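Local coordinates for protein chitosanase (Bacillus subtilis subsp. subtilis str. 168, PDB 7C6C) that hydrolyses internal beta-1,4 linkages between glucosamine units of partly acetylated chitosan, as a secreted glycosidase of family 46, at residues A138-T143 with K179-F184. Sequence-based numbering, arbitrary orientation.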
loop_
_atom_site.group_PDB
_atom_site.type_symbol
_atom_site.label_atom_id
_atom_site.label_comp_id
_atom_site.label_asym_id
_atom_site.label_seq_id
_atom_site.Cartn_x
_atom_site.Cartn_y
_atom_site.Cartn_z
ATOM N N ALA A 138 10.931 -0.786 -3.803
ATOM C CA ALA A 138 10.133 0.066 -2.926
ATOM C C ALA A 138 8.923 0.635 -3.656
ATOM O O ALA A 138 7.833 0.746 -3.079
ATOM C CB ALA A 138 11.000 1.189 -2.367
ATOM N N VAL A 139 9.098 1.013 -4.923
ATOM C CA VAL A 139 7.960 1.476 -5.709
ATOM C C VAL A 139 6.927 0.366 -5.858
ATOM O O VAL A 139 5.720 0.608 -5.735
ATOM C CB VAL A 139 8.415 2.033 -7.070
ATOM C CG1 VAL A 139 7.212 2.372 -7.944
ATOM C CG2 VAL A 139 9.313 3.257 -6.887
ATOM N N MET A 140 7.378 -0.868 -6.134
ATOM C CA MET A 140 6.429 -1.976 -6.247
ATOM C C MET A 140 5.670 -2.191 -4.945
ATOM O O MET A 140 4.455 -2.421 -4.957
ATOM C CB MET A 140 7.145 -3.273 -6.644
ATOM C CG MET A 140 7.875 -3.243 -7.980
ATOM S SD MET A 140 6.879 -2.775 -9.411
ATOM C CE MET A 140 7.543 -1.138 -9.729
ATOM N N TYR A 141 6.380 -2.124 -3.817
ATOM C CA TYR A 141 5.768 -2.319 -2.506
ATOM C C TYR A 141 4.688 -1.269 -2.251
ATOM O O TYR A 141 3.560 -1.599 -1.860
ATOM C CB TYR A 141 6.893 -2.238 -1.470
ATOM C CG TYR A 141 6.610 -2.608 -0.029
ATOM C CD1 TYR A 141 5.421 -3.209 0.374
ATOM C CD2 TYR A 141 7.572 -2.354 0.943
ATOM C CE1 TYR A 141 5.205 -3.540 1.705
ATOM C CE2 TYR A 141 7.370 -2.676 2.260
ATOM C CZ TYR A 141 6.184 -3.267 2.640
ATOM O OH TYR A 141 5.977 -3.605 3.958
ATOM N N ASP A 142 5.008 0.005 -2.491
ATOM C CA ASP A 142 4.009 1.054 -2.313
ATOM C C ASP A 142 2.834 0.855 -3.260
ATOM O O ASP A 142 1.674 1.083 -2.888
ATOM C CB ASP A 142 4.632 2.426 -2.548
ATOM C CG ASP A 142 3.658 3.540 -2.261
ATOM O OD1 ASP A 142 3.316 3.718 -1.077
ATOM O OD2 ASP A 142 3.212 4.212 -3.217
ATOM N N THR A 143 3.115 0.426 -4.494
ATOM C CA THR A 143 2.060 0.269 -5.488
ATOM C C THR A 143 1.056 -0.795 -5.067
ATOM O O THR A 143 -0.157 -0.587 -5.162
ATOM C CB THR A 143 2.661 -0.073 -6.853
ATOM O OG1 THR A 143 3.523 0.990 -7.274
ATOM C CG2 THR A 143 1.567 -0.250 -7.902
ATOM N N LYS A 179 15.122 3.230 -16.871
ATOM C CA LYS A 179 14.141 3.641 -17.867
ATOM C C LYS A 179 12.804 2.955 -17.634
ATOM O O LYS A 179 11.748 3.590 -17.731
ATOM C CB LYS A 179 14.659 3.319 -19.268
ATOM C CG LYS A 179 13.874 3.983 -20.388
ATOM C CD LYS A 179 14.616 3.899 -21.717
ATOM C CE LYS A 179 14.256 2.634 -22.482
ATOM N NZ LYS A 179 15.197 2.369 -23.611
ATOM N N TRP A 180 12.834 1.657 -17.324
ATOM C CA TRP A 180 11.601 0.924 -17.054
ATOM C C TRP A 180 10.846 1.527 -15.877
ATOM O O TRP A 180 9.619 1.691 -15.935
ATOM C CB TRP A 180 11.932 -0.541 -16.776
ATOM C CG TRP A 180 10.730 -1.424 -16.616
ATOM C CD1 TRP A 180 10.093 -2.125 -17.596
ATOM C CD2 TRP A 180 10.027 -1.705 -15.398
ATOM N NE1 TRP A 180 9.034 -2.824 -17.066
ATOM C CE2 TRP A 180 8.974 -2.585 -15.718
ATOM C CE3 TRP A 180 10.186 -1.297 -14.069
ATOM C CZ2 TRP A 180 8.084 -3.062 -14.758
ATOM C CZ3 TRP A 180 9.303 -1.774 -13.117
ATOM C CH2 TRP A 180 8.265 -2.645 -13.467
ATOM N N LEU A 181 11.560 1.863 -14.797
ATOM C CA LEU A 181 10.892 2.407 -13.619
ATOM C C LEU A 181 10.280 3.772 -13.906
ATOM O O LEU A 181 9.200 4.088 -13.401
ATOM C CB LEU A 181 11.865 2.479 -12.445
ATOM C CG LEU A 181 11.243 2.871 -11.101
ATOM C CD1 LEU A 181 10.234 1.823 -10.648
ATOM C CD2 LEU A 181 12.338 3.087 -10.063
ATOM N N ASN A 182 10.947 4.598 -14.716
ATOM C CA ASN A 182 10.345 5.875 -15.087
ATOM C C ASN A 182 9.047 5.664 -15.855
ATOM O O ASN A 182 8.059 6.375 -15.631
ATOM C CB ASN A 182 11.331 6.715 -15.891
ATOM C CG ASN A 182 12.448 7.262 -15.034
ATOM O OD1 ASN A 182 12.284 7.455 -13.831
ATOM N ND2 ASN A 182 13.593 7.520 -15.649
ATOM N N LYS A 183 9.019 4.670 -16.743
ATOM C CA LYS A 183 7.783 4.367 -17.453
ATOM C C LYS A 183 6.728 3.810 -16.505
ATOM O O LYS A 183 5.538 4.117 -16.649
ATOM C CB LYS A 183 8.054 3.407 -18.610
ATOM C CG LYS A 183 9.100 3.922 -19.588
ATOM C CD LYS A 183 8.607 3.903 -21.029
ATOM C CE LYS A 183 9.684 4.403 -21.991
ATOM N NZ LYS A 183 9.118 4.916 -23.275
ATOM N N PHE A 184 7.142 2.995 -15.527
ATOM C CA PHE A 184 6.200 2.493 -14.533
ATOM C C PHE A 184 5.554 3.638 -13.767
ATOM O O PHE A 184 4.338 3.639 -13.540
ATOM C CB PHE A 184 6.907 1.551 -13.561
ATOM C CG PHE A 184 5.970 0.871 -12.602
ATOM C CD1 PHE A 184 5.607 1.477 -11.408
ATOM C CD2 PHE A 184 5.420 -0.364 -12.912
ATOM C CE1 PHE A 184 4.726 0.856 -10.544
ATOM C CE2 PHE A 184 4.546 -0.991 -12.046
ATOM C CZ PHE A 184 4.199 -0.379 -10.862
#
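Met140, on helix 134-147, carries the contact, and its side chain runs from CB toward helix 177-193. CB leaves the backbone with CG anti to the carbonyl carbon (chi1 -61°), and the chain then bends at chi2 and again at chi3, which swings the thioether across to the neighbouring helix. SD arrives above the ring of Phe184, near the CZ and CE2 side, 4.2 Å from the ring centroid: a Met-aromatic contact. The methyl CE goes further and sits almost exactly over the middle of that ring, 3.5 Å from the Phe184 centroid and only 8° off the normal, a well-centred CH-pi contact. The same methyl meets the edge of the Trp180 indole near its plane, with CE 3.9 Å from Trp180 CZ3, and also brushes Leu181 CD1.

Phe184 reaches this position with CG anti to its backbone N, and its CE1 edge points at Thr143. There Thr143 OG1 lies in the ring plane, 3.5 Å from Phe184 CE1. That hydroxyl donates to Val139 O one turn back (2.7 Å from Thr143 OG1), approaching from above the carbonyl plane, so Val139 O takes both this bond and the helical one from Thr143 N. Val139 CB meets Leu181 CD1 tip to tip at 4.0 Å, and the Val139 and Phe184 side chains pass each other in opposite directions, bringing CG1 against the CD1-CE1 side of the ring.

Segments 138-143 and 179-184 run in roughly the same direction, 22° apart, and their axes come no closer than 11.8 Å, so side chains meet, not backbones. Trp180 NE1 is hydrogen-bonded to Asn164 OD1. All six touching residues are buried, and dispersion, CH-pi and sulfur-aromatic contact join the segments without a polar bond between them.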